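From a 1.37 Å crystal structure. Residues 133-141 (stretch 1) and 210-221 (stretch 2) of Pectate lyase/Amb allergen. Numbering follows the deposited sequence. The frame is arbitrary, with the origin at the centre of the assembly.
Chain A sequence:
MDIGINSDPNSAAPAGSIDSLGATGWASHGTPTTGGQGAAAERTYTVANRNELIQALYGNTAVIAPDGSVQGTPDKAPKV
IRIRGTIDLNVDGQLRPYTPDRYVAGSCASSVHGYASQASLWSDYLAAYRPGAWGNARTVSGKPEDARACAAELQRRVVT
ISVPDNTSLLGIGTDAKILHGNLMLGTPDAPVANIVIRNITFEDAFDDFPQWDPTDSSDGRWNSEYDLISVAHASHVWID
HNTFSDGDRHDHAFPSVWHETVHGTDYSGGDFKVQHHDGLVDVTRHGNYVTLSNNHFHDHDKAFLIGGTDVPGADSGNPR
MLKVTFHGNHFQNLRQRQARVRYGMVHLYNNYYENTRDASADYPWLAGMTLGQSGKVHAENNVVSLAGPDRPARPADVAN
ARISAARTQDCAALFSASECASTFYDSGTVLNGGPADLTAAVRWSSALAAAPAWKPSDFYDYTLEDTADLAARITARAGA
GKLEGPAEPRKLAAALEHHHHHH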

ATOM      1  N   ALA A 133      15.495   8.215 -28.330  1.00 10.40           N
ATOM      2  CA  ALA A 133      16.016   9.563 -28.497  1.00 10.99           C
ATOM      3  C   ALA A 133      17.480   9.646 -28.080  1.00 11.50           C
ATOM      4  O   ALA A 133      18.276  10.271 -28.759  1.00 13.58           O
ATOM      5  CB  ALA A 133      15.190  10.561 -27.676  1.00 11.48           C
ATOM      6  N   TRP A 134      17.828   9.016 -26.960  1.00 10.91           N
ATOM      7  CA  TRP A 134      19.156   9.214 -26.375  1.00 10.34           C
ATOM      8  C   TRP A 134      20.113   8.082 -26.707  1.00 11.15           C
ATOM      9  O   TRP A 134      21.326   8.262 -26.686  1.00 12.79           O
ATOM     10  CB  TRP A 134      19.026   9.311 -24.854  1.00  9.42           C
ATOM     11  CG  TRP A 134      20.282   9.711 -24.148  1.00  8.85           C
ATOM     12  CD1 TRP A 134      21.176   8.882 -23.531  1.00  8.60           C
ATOM     13  CD2 TRP A 134      20.782  11.049 -23.966  1.00  9.58           C
ATOM     14  NE1 TRP A 134      22.208   9.621 -22.982  1.00  9.82           N
ATOM     15  CE2 TRP A 134      21.992  10.951 -23.241  1.00  9.32           C
ATOM     16  CE3 TRP A 134      20.338  12.315 -24.375  1.00  9.87           C
ATOM     17  CZ2 TRP A 134      22.761  12.077 -22.898  1.00  9.89           C
ATOM     18  CZ3 TRP A 134      21.100  13.435 -24.026  1.00 10.55           C
ATOM     19  CH2 TRP A 134      22.299  13.306 -23.297  1.00 10.55           C
ATOM     20  N   GLY A 135      19.562   6.912 -27.010  1.00 10.91           N
ATOM     21  CA  GLY A 135      20.359   5.710 -27.136  1.00 11.06           C
ATOM     22  C   GLY A 135      20.889   5.220 -25.799  1.00 10.86           C
ATOM     23  O   GLY A 135      20.445   5.661 -24.716  1.00 10.45           O
ATOM     24  N   ASN A 136      21.863   4.320 -25.871  1.00 12.04           N
ATOM     25  CA  ASN A 136      22.380   3.636 -24.696  1.00 13.05           C
ATOM     26  C   ASN A 136      23.900   3.715 -24.588  1.00 14.83           C
ATOM     27  O   ASN A 136      24.521   3.000 -23.785  1.00 16.67           O
ATOM     28  CB  ASN A 136      21.920   2.187 -24.713  1.00 13.45           C
ATOM     29  CG  ASN A 136      20.416   2.067 -24.648  1.00 13.36           C
ATOM     30  OD1 ASN A 136      19.731   2.008 -25.674  1.00 14.69           O
ATOM     31  ND2 ASN A 136      19.882   2.050 -23.436  1.00 12.94           N
ATOM     32  N   ALA A 137      24.491   4.609 -25.369  1.00 15.05           N
ATOM     33  CA  ALA A 137      25.941   4.686 -25.457  1.00 15.63           C
ATOM     34  C   ALA A 137      26.573   5.617 -24.445  1.00 15.00           C
ATOM     35  O   ALA A 137      27.795   5.633 -24.307  1.00 16.34           O
ATOM     36  CB  ALA A 137      26.369   5.076 -26.869  1.00 16.78           C
ATOM     37  N   ARG A 138      25.753   6.392 -23.736  1.00 13.53           N
ATOM     38  CA  ARG A 138      26.293   7.274 -22.719  1.00 12.86           C
ATOM     39  C   ARG A 138      25.250   7.545 -21.659  1.00 10.73           C
ATOM     40  O   ARG A 138      24.048   7.391 -21.897  1.00 10.14           O
ATOM     41  CB  ARG A 138      26.760   8.593 -23.343  1.00 15.29           C
ATOM     42  CG  ARG A 138      25.652   9.364 -24.036  1.00 17.73           C
ATOM     43  CD  ARG A 138      26.172  10.628 -24.718  1.00 20.13           C
ATOM     44  NE  ARG A 138      25.102  11.333 -25.418  1.00 22.51           N
ATOM     45  CZ  ARG A 138      25.022  12.657 -25.538  1.00 24.23           C
ATOM     46  NH1 ARG A 138      25.944  13.437 -24.995  1.00 25.22           N
ATOM     47  NH2 ARG A 138      24.008  13.200 -26.193  1.00 25.00           N
ATOM     48  N   THR A 139      25.728   7.941 -20.489  1.00  9.91           N
ATOM     49  CA  THR A 139      24.880   8.337 -19.382  1.00 10.09           C
ATOM     50  C   THR A 139      24.133   9.625 -19.741  1.00  9.08           C
ATOM     51  O   THR A 139      24.504  10.332 -20.686  1.00  9.19           O
ATOM     52  CB  THR A 139      25.731   8.557 -18.142  1.00 10.77           C
ATOM     53  OG1 THR A 139      26.770   9.489 -18.461  1.00 11.26           O
ATOM     54  CG2 THR A 139      26.365   7.231 -17.703  1.00 11.19           C
ATOM     55  N   VAL A 140      23.059   9.927 -19.015  1.00  9.37           N
ATOM     56  CA  VAL A 140      22.291  11.118 -19.326  1.00  9.94           C
ATOM     57  C   VAL A 140      22.986  12.373 -18.836  1.00  9.90           C
ATOM     58  O   VAL A 140      23.719  12.351 -17.839  1.00 10.26           O
ATOM     59  CB  VAL A 140      20.841  11.048 -18.771  1.00 10.65           C
ATOM     60  CG1 VAL A 140      20.080   9.885 -19.397  1.00  9.79           C
ATOM     61  CG2 VAL A 140      20.844  10.928 -17.245  1.00 12.10           C
ATOM     62  N   SER A 141      22.740  13.472 -19.545  1.00  9.13           N
ATOM     63  CA  SER A 141      23.297  14.770 -19.175  1.00  9.07           C
ATOM     64  C   SER A 141      22.397  15.841 -19.768  1.00  8.84           C
ATOM     65  O   SER A 141      21.531  15.545 -20.577  1.00  9.27           O
ATOM     66  CB  SER A 141      24.716  14.922 -19.717  1.00 10.40           C
ATOM     67  OG  SER A 141      24.690  15.039 -21.138  1.00 11.80           O
ATOM     68  N   PRO A 210      13.773   9.182  -9.483  1.00  4.00           N
ATOM     69  CA  PRO A 210      14.672   8.139  -9.991  1.00  4.40           C
ATOM     70  C   PRO A 210      15.364   8.596 -11.266  1.00  4.53           C
ATOM     71  O   PRO A 210      14.806   9.389 -12.039  1.00  5.15           O
ATOM     72  CB  PRO A 210      13.720   6.972 -10.281  1.00  5.54           C
ATOM     73  CG  PRO A 210      12.417   7.638 -10.543  1.00  6.30           C
ATOM     74  CD  PRO A 210      12.355   8.799  -9.605  1.00  5.17           C
ATOM     75  N   GLN A 211      16.572   8.092 -11.482  1.00  4.96           N
ATOM     76  CA  GLN A 211      17.362   8.459 -12.632  1.00  5.44           C
ATOM     77  C   GLN A 211      17.311   7.335 -13.639  1.00  5.05           C
ATOM     78  O   GLN A 211      17.438   6.167 -13.281  1.00  5.78           O
ATOM     79  CB  GLN A 211      18.811   8.672 -12.216  1.00  6.01           C
ATOM     80  CG  GLN A 211      19.733   9.101 -13.360  1.00  6.58           C
ATOM     81  CD  GLN A 211      21.191   8.959 -12.970  1.00  8.24           C
ATOM     82  OE1 GLN A 211      21.641   7.861 -12.618  1.00  9.79           O
ATOM     83  NE2 GLN A 211      21.934  10.069 -13.005  1.00  8.91           N
ATOM     84  N   TRP A 212      17.151   7.693 -14.908  1.00  5.65           N
ATOM     85  CA  TRP A 212      17.315   6.709 -15.969  1.00  6.26           C
ATOM     86  C   TRP A 212      18.798   6.613 -16.333  1.00  7.45           C
ATOM     87  O   TRP A 212      19.419   7.618 -16.681  1.00  8.90           O
ATOM     88  CB  TRP A 212      16.492   7.083 -17.201  1.00  6.65           C
ATOM     89  CG  TRP A 212      16.726   6.180 -18.376  1.00  6.56           C
ATOM     90  CD1 TRP A 212      17.341   6.513 -19.550  1.00  6.86           C
ATOM     91  CD2 TRP A 212      16.330   4.800 -18.511  1.00  6.26           C
ATOM     92  NE1 TRP A 212      17.374   5.426 -20.395  1.00  7.45           N
ATOM     93  CE2 TRP A 212      16.750   4.367 -19.791  1.00  6.70           C
ATOM     94  CE3 TRP A 212      15.664   3.890 -17.675  1.00  7.07           C
ATOM     95  CZ2 TRP A 212      16.540   3.061 -20.247  1.00  7.29           C
ATOM     96  CZ3 TRP A 212      15.447   2.594 -18.129  1.00  6.80           C
ATOM     97  CH2 TRP A 212      15.895   2.189 -19.413  1.00  7.02           C
ATOM     98  N   ASP A 213      19.383   5.430 -16.208  1.00  7.88           N
ATOM     99  CA  ASP A 213      20.769   5.248 -16.620  1.00  8.71           C
ATOM    100  C   ASP A 213      20.749   4.358 -17.850  1.00  8.35           C
ATOM    101  O   ASP A 213      20.598   3.143 -17.722  1.00  8.20           O
ATOM    102  CB  ASP A 213      21.612   4.598 -15.523  1.00  9.92           C
ATOM    103  CG  ASP A 213      23.067   4.400 -15.943  1.00 11.02           C
ATOM    104  OD1 ASP A 213      23.435   4.624 -17.126  1.00 11.17           O
ATOM    105  OD2 ASP A 213      23.868   4.013 -15.072  1.00 13.85           O
ATOM    106  N   PRO A 214      20.917   4.954 -19.048  1.00  8.83           N
ATOM    107  CA  PRO A 214      20.877   4.173 -20.296  1.00  9.52           C
ATOM    108  C   PRO A 214      21.908   3.045 -20.354  1.00  9.73           C
ATOM    109  O   PRO A 214      21.707   2.097 -21.101  1.00 10.31           O
ATOM    110  CB  PRO A 214      21.198   5.211 -21.384  1.00  9.21           C
ATOM    111  CG  PRO A 214      20.864   6.548 -20.760  1.00  8.73           C
ATOM    112  CD  PRO A 214      21.135   6.396 -19.283  1.00  8.95           C
ATOM    113  N   THR A 215      23.000   3.165 -19.609  1.00  9.67           N
ATOM    114  CA  THR A 215      24.105   2.212 -19.681  1.00 10.29           C
ATOM    115  C   THR A 215      24.000   1.086 -18.663  1.00 10.54           C
ATOM    116  O   THR A 215      24.717   0.093 -18.764  1.00 11.21           O
ATOM    117  CB  THR A 215      25.492   2.916 -19.547  1.00 11.09           C
ATOM    118  OG1 THR A 215      25.687   3.387 -18.206  1.00 11.68           O
ATOM    119  CG2 THR A 215      25.597   4.093 -20.512  1.00 11.91           C
ATOM    120  N   ASP A 216      23.105   1.214 -17.689  1.00 10.58           N
ATOM    121  CA  ASP A 216      23.005   0.199 -16.631  1.00 11.28           C
ATOM    122  C   ASP A 216      22.464  -1.102 -17.225  1.00 11.43           C
ATOM    123  O   ASP A 216      21.410  -1.113 -17.839  1.00 11.73           O
ATOM    124  CB  ASP A 216      22.081   0.708 -15.524  1.00 12.11           C
ATOM    125  CG  ASP A 216      21.993  -0.231 -14.330  1.00 14.39           C
ATOM    126  OD1 ASP A 216      22.255  -1.442 -14.443  1.00 16.79           O
ATOM    127  OD2 ASP A 216      21.631   0.262 -13.253  1.00 15.19           O
ATOM    128  N   SER A 217      23.203  -2.192 -17.055  1.00 12.49           N
ATOM    129  CA  SER A 217      22.821  -3.488 -17.622  1.00 12.74           C
ATOM    130  C   SER A 217      22.725  -3.431 -19.151  1.00 13.11           C
ATOM    131  O   SER A 217      22.032  -4.242 -19.772  1.00 13.19           O
ATOM    132  CB  SER A 217      21.532  -4.019 -16.990  1.00 14.93           C
ATOM    133  OG  SER A 217      21.648  -4.003 -15.577  1.00 16.34           O
ATOM    134  N   SER A 218      23.439  -2.459 -19.726  1.00 12.88           N
ATOM    135  CA  SER A 218      23.533  -2.207 -21.174  1.00 12.73           C
ATOM    136  C   SER A 218      22.272  -1.644 -21.828  1.00 12.38           C
ATOM    137  O   SER A 218      22.351  -0.711 -22.632  1.00 13.00           O
ATOM    138  CB  SER A 218      24.063  -3.430 -21.928  1.00 14.32           C
ATOM    139  OG  SER A 218      25.379  -3.704 -21.503  1.00 16.38           O
ATOM    140  N   ASP A 219      21.114  -2.199 -21.480  1.00 11.22           N
ATOM    141  CA  ASP A 219      19.845  -1.723 -22.023  1.00 10.25           C
ATOM    142  C   ASP A 219      19.277  -0.561 -21.233  1.00  8.71           C
ATOM    143  O   ASP A 219      18.403   0.147 -21.715  1.00  9.06           O
ATOM    144  CB  ASP A 219      18.813  -2.847 -22.014  1.00 11.19           C
ATOM    145  CG  ASP A 219      19.163  -3.970 -22.950  1.00 13.60           C
ATOM    146  OD1 ASP A 219      19.775  -3.710 -24.006  1.00 14.90           O
ATOM    147  OD2 ASP A 219      18.814  -5.110 -22.617  1.00 14.64           O
ATOM    148  N   GLY A 220      19.750  -0.380 -20.002  1.00  8.47           N
ATOM    149  CA  GLY A 220      19.267   0.702 -19.162  1.00  8.38           C
ATOM    150  C   GLY A 220      18.360   0.288 -18.014  1.00  7.86           C
ATOM    151  O   GLY A 220      17.628  -0.709 -18.086  1.00  7.79           O
ATOM    152  N   ARG A 221      18.416   1.065 -16.934  1.00  7.22           N
ATOM    153  CA  ARG A 221      17.551   0.839 -15.781  1.00  7.43           C
ATOM    154  C   ARG A 221      17.228   2.157 -15.136  1.00  6.27           C
ATOM    155  O   ARG A 221      18.020   3.104 -15.201  1.00  7.78           O
ATOM    156  CB  ARG A 221      18.253  -0.003 -14.708  1.00  8.36           C
ATOM    157  CG  ARG A 221      18.605  -1.421 -15.119  1.00  9.14           C
ATOM    158  CD  ARG A 221      17.361  -2.311 -15.242  1.00 10.05           C
ATOM    159  NE  ARG A 221      17.687  -3.722 -15.465  1.00 11.61           N
ATOM    160  CZ  ARG A 221      17.867  -4.276 -16.659  1.00 12.17           C
ATOM    161  NH1 ARG A 221      17.752  -3.543 -17.757  1.00 12.46           N
ATOM    162  NH2 ARG A 221      18.163  -5.574 -16.752  1.00 13.34           N
TER
HETATM  163  O   HOH W   1      18.075   5.856 -23.158  1.00  8.45           O
HETATM  164  O   HOH W   2      24.845   0.749 -22.733  1.00 27.94           O
HETATM  165  O   HOH W   3      22.556   8.124 -16.725  1.00 13.72           O

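Stretch 1 leaves its helix and wraps around the turn that follows the short strand of stretch 2, with Pro214 at the centre of the contact. Trp134 (chi1 t) has its CA-to-CB bond toward stretch 2, and its CD1 lies 3.6 Å from Pro214 CG, an oblique approach to the ring. Within stretch 1, Trp134 NE1 donates to Arg138 O (3.1 Å) and weakly to Thr139 O (3.3 Å), tying the indole to the loop that follows. Gly135, with positive phi, ends the helical path; its O sits 3.4 Å from Pro214 CB and accepts from water 1, which in turn accepts from Trp212 NE1. Asn136 makes a direct hydrogen bond to stretch 2, ND2 to Pro214 O, 3.0 Å and nearly straight at 176°. The same ND2 lies 3.0 Å from Asp219 O, while OD1 is satisfied elsewhere in the structure. Water 2 links Asn136 O to Ser218 O. Ala137 and Arg138 point away, but Arg138 O packs 3.5 Å from Pro214 CG. Thr139 N is 3.9 Å from Thr215 CG2; Thr215 is itself fixed by its N and OG1, both donating to Asp213 OD1. Val140 points toward stretch 2, its CG1 3.6 Å from Pro214 CD and 4.3 Å from Trp212 CD1, while water 3 joins its N to Trp212 O.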